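Local coordinates for protein alpha-rhamnosidase (Dictyoglomus thermophilum, PDB 6I60) that probably catalyses the hydrolysis of terminal non-reducing alpha-L-rhamnose residues from alpha-L-rhamnosides, including those of natural flavonoids, at residues Lys153-Glu158 with Tyr175-Arg180; Phe262-Ile267 with Ile328-Pro333. One frame throughout, in Å; residues are numbered along the deposited sequence.

Interactions 1 and 2 sit about 12 Å apart, centre to centre, in the same beta-rich part of the chain, and each is partly buried. Interaction 1 joins the two strands of a hairpin, 157-160 and 171-184, through one weak backbone bond and a tyrosine face covered by an exposed lysine chain. Interaction 2 ties the start of strand 264-273 to the chain leaving strand 325-329, with strand 150-151 backbone-bonded to both segments; there a buried lysine gives its ammonium to a backbone carbonyl. The two contacts also meet directly: the rings of His155 and Tyr157 lie against Phe262, and Phe179 CB packs on Leu265 CD2.

Interaction 1. Residues Lys153-Glu158 with Tyr175-Arg180; sequences KEHKYE and YAPMFR
At the open end of the beta hairpin made by strands 157-160 and 171-184, Lys156 and Tyr175 meet just before the first strand begins. The backbone link is Tyr175 N to Lys156 O, 3.0 Å long but weak, because the N-H...O angle is only 129°. The same carbonyl oxygen also lies beside the CD1 edge of the tyrosine side chain.

Beside this link the two side chains run alongside each other in the same direction. The aliphatic part of the lysine covers one face of the phenol: Lys156 CG lies 4.2 Å from the centroid of the Tyr175 ring, 24° off its normal, a CH-pi contact displaced toward the rim on the CE1 side. Lys156 reaches this place because CG is anti to the backbone N (chi1 -174°), while the chain then bends repeatedly on its way to NZ. Tyr291 makes a second aromatic neighbour for Tyr175, and its OH is hydrogen-bonded to Lys156 N, so one tyrosine touches both partners.

Further along, the contact thins to packing of His155 CE1 against Pro177 CG at 4.5 Å. The imidazole also stacks on Phe262, and its NE2 makes a weak hydrogen bond to Pro263 O. Tyr157 points its CB away from the opposite segment, and its ring also meets Phe262. Pairing continues into the hairpin through backbone bonds between Glu158 and Ile173, as in a beta hairpin, whose two antiparallel strands are joined by the loop at the far end.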
loop_
_atom_site.group_PDB
_atom_site.type_symbol
_atom_site.label_atom_id
_atom_site.label_comp_id
_atom_site.label_asym_id
_atom_site.label_seq_id
_atom_site.Cartn_x
_atom_site.Cartn_y
_atom_site.Cartn_z
ATOM N N LYS A 153 -15.138 33.314 3.790
ATOM C CA LYS A 153 -14.927 34.304 2.743
ATOM C C LYS A 153 -13.590 35.023 2.864
ATOM O O LYS A 153 -12.975 35.344 1.841
ATOM C CB LYS A 153 -16.072 35.326 2.754
ATOM C CG LYS A 153 -15.810 36.610 1.980
ATOM C CD LYS A 153 -16.972 37.589 2.114
ATOM C CE LYS A 153 -17.661 37.467 3.468
ATOM N NZ LYS A 153 -18.878 38.319 3.560
ATOM N N GLU A 154 -13.111 35.260 4.089
ATOM C CA GLU A 154 -11.848 35.969 4.278
ATOM C C GLU A 154 -10.663 35.097 3.877
ATOM O O GLU A 154 -9.901 35.446 2.968
ATOM C CB GLU A 154 -11.724 36.435 5.733
ATOM C CG GLU A 154 -10.293 36.564 6.257
ATOM C CD GLU A 154 -9.629 37.870 5.858
ATOM O OE1 GLU A 154 -8.395 37.876 5.658
ATOM O OE2 GLU A 154 -10.340 38.891 5.748
ATOM N N HIS A 155 -10.497 33.953 4.547
ATOM C CA HIS A 155 -9.402 33.019 4.291
ATOM C C HIS A 155 -8.030 33.668 4.437
ATOM O O HIS A 155 -7.463 34.158 3.455
ATOM C CB HIS A 155 -9.537 32.398 2.899
ATOM C CG HIS A 155 -10.042 30.990 2.916
ATOM N ND1 HIS A 155 -9.476 30.008 3.701
ATOM C CD2 HIS A 155 -11.066 30.401 2.254
ATOM C CE1 HIS A 155 -10.127 28.873 3.518
ATOM N NE2 HIS A 155 -11.096 29.084 2.646
ATOM N N LYS A 156 -7.484 33.669 5.651
ATOM C CA LYS A 156 -6.116 34.120 5.863
ATOM C C LYS A 156 -5.146 32.985 5.553
ATOM O O LYS A 156 -5.373 31.832 5.933
ATOM C CB LYS A 156 -5.925 34.615 7.301
ATOM C CG LYS A 156 -4.558 35.265 7.621
ATOM C CD LYS A 156 -3.859 35.890 6.404
ATOM C CE LYS A 156 -3.068 37.135 6.758
ATOM N NZ LYS A 156 -1.817 36.805 7.510
ATOM N N TYR A 157 -4.070 33.321 4.845
ATOM C CA TYR A 157 -3.045 32.374 4.443
ATOM C C TYR A 157 -1.678 33.027 4.593
ATOM O O TYR A 157 -1.561 34.240 4.791
ATOM C CB TYR A 157 -3.253 31.912 2.997
ATOM C CG TYR A 157 -3.282 33.058 2.012
ATOM C CD1 TYR A 157 -4.439 33.804 1.819
ATOM C CD2 TYR A 157 -2.150 33.402 1.284
ATOM C CE1 TYR A 157 -4.470 34.854 0.926
ATOM C CE2 TYR A 157 -2.173 34.452 0.388
ATOM C CZ TYR A 157 -3.335 35.175 0.213
ATOM O OH TYR A 157 -3.364 36.222 -0.678
ATOM N N GLU A 158 -0.636 32.204 4.496
ATOM C CA GLU A 158 0.743 32.668 4.433
ATOM C C GLU A 158 1.417 32.019 3.234
ATOM O O GLU A 158 1.149 30.855 2.918
ATOM C CB GLU A 158 1.516 32.337 5.718
ATOM C CG GLU A 158 1.845 33.550 6.581
ATOM C CD GLU A 158 2.791 33.218 7.722
ATOM O OE1 GLU A 158 2.553 33.696 8.852
ATOM O OE2 GLU A 158 3.771 32.479 7.489
ATOM N N TYR A 175 -5.149 28.970 6.790
ATOM C CA TYR A 175 -5.399 28.686 8.193
ATOM C C TYR A 175 -6.313 27.467 8.310
ATOM O O TYR A 175 -6.561 26.750 7.337
ATOM C CB TYR A 175 -5.994 29.910 8.885
ATOM C CG TYR A 175 -4.971 30.894 9.402
ATOM C CD1 TYR A 175 -3.857 31.234 8.645
ATOM C CD2 TYR A 175 -5.124 31.491 10.646
ATOM C CE1 TYR A 175 -2.924 32.138 9.114
ATOM C CE2 TYR A 175 -4.197 32.395 11.124
ATOM C CZ TYR A 175 -3.099 32.715 10.355
ATOM O OH TYR A 175 -2.176 33.616 10.830
ATOM N N ALA A 176 -6.827 27.219 9.513
ATOM C CA ALA A 176 -7.704 26.080 9.763
ATOM C C ALA A 176 -9.096 26.573 10.132
ATOM O O ALA A 176 -9.346 26.902 11.302
ATOM C CB ALA A 176 -7.136 25.192 10.874
ATOM N N PRO A 177 -10.029 26.645 9.189
ATOM C CA PRO A 177 -11.378 27.109 9.521
ATOM C C PRO A 177 -12.205 26.023 10.187
ATOM O O PRO A 177 -12.068 24.831 9.902
ATOM C CB PRO A 177 -11.964 27.484 8.155
ATOM C CG PRO A 177 -11.267 26.586 7.197
ATOM C CD PRO A 177 -9.881 26.346 7.752
ATOM N N MET A 178 -13.073 26.459 11.094
ATOM C CA MET A 178 -14.023 25.585 11.766
ATOM C C MET A 178 -15.434 25.935 11.315
ATOM O O MET A 178 -15.747 27.105 11.081
ATOM C CB MET A 178 -13.911 25.712 13.288
ATOM C CG MET A 178 -12.487 25.649 13.813
ATOM S SD MET A 178 -12.343 26.243 15.509
ATOM C CE MET A 178 -11.625 24.813 16.314
ATOM N N PHE A 179 -16.281 24.917 11.189
ATOM C CA PHE A 179 -17.650 25.093 10.723
ATOM C C PHE A 179 -18.604 24.442 11.709
ATOM O O PHE A 179 -18.373 23.311 12.148
ATOM C CB PHE A 179 -17.838 24.500 9.324
ATOM C CG PHE A 179 -17.062 25.215 8.257
ATOM C CD1 PHE A 179 -15.766 24.836 7.954
ATOM C CD2 PHE A 179 -17.625 26.272 7.563
ATOM C CE1 PHE A 179 -15.048 25.495 6.975
ATOM C CE2 PHE A 179 -16.910 26.936 6.584
ATOM C CZ PHE A 179 -15.620 26.546 6.289
ATOM N N ARG A 180 -19.674 25.156 12.050
ATOM C CA ARG A 180 -20.624 24.714 13.059
ATOM C C ARG A 180 -22.047 24.902 12.556
ATOM O O ARG A 180 -22.363 25.912 11.918
ATOM C CB ARG A 180 -20.435 25.484 14.371
ATOM C CG ARG A 180 -21.477 25.159 15.416
ATOM C CD ARG A 180 -21.449 26.132 16.582
ATOM N NE ARG A 180 -21.632 25.463 17.869
ATOM C CZ ARG A 180 -22.721 24.787 18.231
ATOM N NH1 ARG A 180 -23.764 24.682 17.415
ATOM N NH2 ARG A 180 -22.772 24.218 19.427
#

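Interaction 2. Residues Phe262-Ile267 with Ile328-Pro333; sequences FPKLII and ILAEPP
Lys264 NZ gives a hydrogen bond to Glu331 O at 2.9 Å, and this one bond is the polar core of the contact. The ammonium approaches in the plane of the carbonyl, with a C=O...N angle of 157°, so it meets the oxygen nearly head-on. The aliphatic part of the same side chain does the packing: Lys264 CB touches Ala330 CB at 4.0 Å, and Lys264 CD comes to 4.4 Å from Pro333 CG. A bend at chi3 (93°) turns the end of the chain toward the carbonyl, with CD and CE both passing close to its oxygen. The Glu331 carboxylate takes no part, since OE1 stays 6.9 Å from Lys264 NZ.

Within the N-terminal domain of the alpha-L-rhamnosidase family, this joins the first residues of strand 264-273, an inner strand of a five-stranded mixed sheet, to the proline-containing segment that follows strand 325-329. An alanine in place of Lys264 would probably leave the Glu331 carbonyl and Tyr254 OH without the ammonium and open a gap beside Pro333.

The ammonium has a second hydrogen-bond partner in Tyr254 OH, while Asp261 offers only a long, weak ion pair. Behind these, backbone bonds from Lys264 to Leu199 and from Ala330 to Trp149 set the two segments in place, and Thr151 packs against the side chains of both Lys264 and Ala330.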
loop_
_atom_site.group_PDB
_atom_site.type_symbol
_atom_site.label_atom_id
_atom_site.label_comp_id
_atom_site.label_asym_id
_atom_site.label_seq_id
_atom_site.Cartn_x
_atom_site.Cartn_y
_atom_site.Cartn_z
ATOM N N PHE A 262 -8.541 27.251 -1.723
ATOM C CA PHE A 262 -8.478 27.187 -0.274
ATOM C C PHE A 262 -9.420 26.097 0.239
ATOM O O PHE A 262 -10.288 25.623 -0.498
ATOM C CB PHE A 262 -8.834 28.548 0.320
ATOM C CG PHE A 262 -7.791 29.601 0.078
ATOM C CD1 PHE A 262 -6.546 29.512 0.678
ATOM C CD2 PHE A 262 -8.053 30.676 -0.757
ATOM C CE1 PHE A 262 -5.582 30.478 0.453
ATOM C CE2 PHE A 262 -7.093 31.644 -0.985
ATOM C CZ PHE A 262 -5.857 31.545 -0.380
ATOM N N PRO A 263 -9.250 25.661 1.491
ATOM C CA PRO A 263 -10.065 24.547 1.998
ATOM C C PRO A 263 -11.559 24.831 1.911
ATOM O O PRO A 263 -12.016 25.946 2.164
ATOM C CB PRO A 263 -9.606 24.410 3.454
ATOM C CG PRO A 263 -8.217 24.917 3.454
ATOM C CD PRO A 263 -8.180 26.025 2.439
ATOM N N LYS A 264 -12.319 23.798 1.547
ATOM C CA LYS A 264 -13.770 23.875 1.434
ATOM C C LYS A 264 -14.376 22.632 2.072
ATOM O O LYS A 264 -13.674 21.674 2.406
ATOM C CB LYS A 264 -14.211 24.010 -0.029
ATOM C CG LYS A 264 -13.243 23.391 -1.024
ATOM C CD LYS A 264 -13.570 23.808 -2.446
ATOM C CE LYS A 264 -12.781 25.039 -2.853
ATOM N NZ LYS A 264 -12.682 25.164 -4.332
ATOM N N LEU A 265 -15.700 22.646 2.236
ATOM C CA LEU A 265 -16.383 21.607 2.994
ATOM C C LEU A 265 -17.740 21.289 2.384
ATOM O O LEU A 265 -18.500 22.193 2.032
ATOM C CB LEU A 265 -16.571 22.030 4.457
ATOM C CG LEU A 265 -17.437 21.127 5.336
ATOM C CD1 LEU A 265 -16.809 19.751 5.463
ATOM C CD2 LEU A 265 -17.640 21.756 6.703
ATOM N N ILE A 266 -18.037 19.995 2.272
ATOM C CA ILE A 266 -19.365 19.508 1.921
ATOM C C ILE A 266 -19.709 18.363 2.864
ATOM O O ILE A 266 -18.846 17.545 3.204
ATOM C CB ILE A 266 -19.457 19.060 0.445
ATOM C CG1 ILE A 266 -20.920 18.815 0.052
ATOM C CG2 ILE A 266 -18.620 17.816 0.199
ATOM C CD1 ILE A 266 -21.187 18.901 -1.440
ATOM N N ILE A 267 -20.966 18.318 3.304
ATOM C CA ILE A 267 -21.383 17.363 4.324
ATOM C C ILE A 267 -22.904 17.317 4.413
ATOM O O ILE A 267 -23.570 18.358 4.416
ATOM C CB ILE A 267 -20.757 17.717 5.687
ATOM C CG1 ILE A 267 -21.456 16.957 6.810
ATOM C CG2 ILE A 267 -20.818 19.213 5.931
ATOM C CD1 ILE A 267 -21.305 15.471 6.690
ATOM N N ILE A 328 -20.029 30.828 3.188
ATOM C CA ILE A 328 -20.432 31.185 1.836
ATOM C C ILE A 328 -20.296 29.956 0.944
ATOM O O ILE A 328 -19.673 28.958 1.308
ATOM C CB ILE A 328 -19.616 32.365 1.273
ATOM C CG1 ILE A 328 -18.254 31.887 0.772
ATOM C CG2 ILE A 328 -19.445 33.448 2.328
ATOM C CD1 ILE A 328 -17.449 32.967 0.089
ATOM N N LEU A 329 -20.898 30.039 -0.239
ATOM C CA LEU A 329 -20.821 28.947 -1.198
ATOM C C LEU A 329 -19.411 28.831 -1.762
ATOM O O LEU A 329 -18.718 29.832 -1.961
ATOM C CB LEU A 329 -21.814 29.159 -2.340
ATOM C CG LEU A 329 -23.304 28.965 -2.053
ATOM C CD1 LEU A 329 -23.533 27.807 -1.091
ATOM C CD2 LEU A 329 -23.913 30.248 -1.521
ATOM N N ALA A 330 -18.990 27.599 -2.023
ATOM C CA ALA A 330 -17.691 27.322 -2.612
ATOM C C ALA A 330 -17.852 26.867 -4.052
ATOM O O ALA A 330 -18.838 26.218 -4.411
ATOM C CB ALA A 330 -16.944 26.240 -1.833
ATOM N N GLU A 331 -16.877 27.208 -4.873
ATOM C CA GLU A 331 -16.775 26.571 -6.172
ATOM C C GLU A 331 -16.376 25.119 -5.943
ATOM O O GLU A 331 -15.367 24.866 -5.272
ATOM C CB GLU A 331 -15.755 27.290 -7.047
ATOM C CG GLU A 331 -16.336 28.440 -7.846
ATOM C CD GLU A 331 -15.709 28.566 -9.218
ATOM O OE1 GLU A 331 -15.785 27.591 -9.996
ATOM O OE2 GLU A 331 -15.142 29.638 -9.519
ATOM N N PRO A 332 -17.137 24.147 -6.441
ATOM C CA PRO A 332 -16.786 22.737 -6.217
ATOM C C PRO A 332 -15.399 22.427 -6.751
ATOM O O PRO A 332 -14.907 23.113 -7.658
ATOM C CB PRO A 332 -17.871 21.970 -6.993
ATOM C CG PRO A 332 -18.486 22.980 -7.919
ATOM C CD PRO A 332 -18.374 24.296 -7.222
ATOM N N PRO A 333 -14.730 21.406 -6.206
ATOM C CA PRO A 333 -13.376 21.075 -6.683
ATOM C C PRO A 333 -13.344 20.556 -8.110
ATOM O O PRO A 333 -12.254 20.469 -8.691
ATOM C CB PRO A 333 -12.901 19.998 -5.694
ATOM C CG PRO A 333 -13.911 19.988 -4.577
ATOM C CD PRO A 333 -15.188 20.488 -5.153
#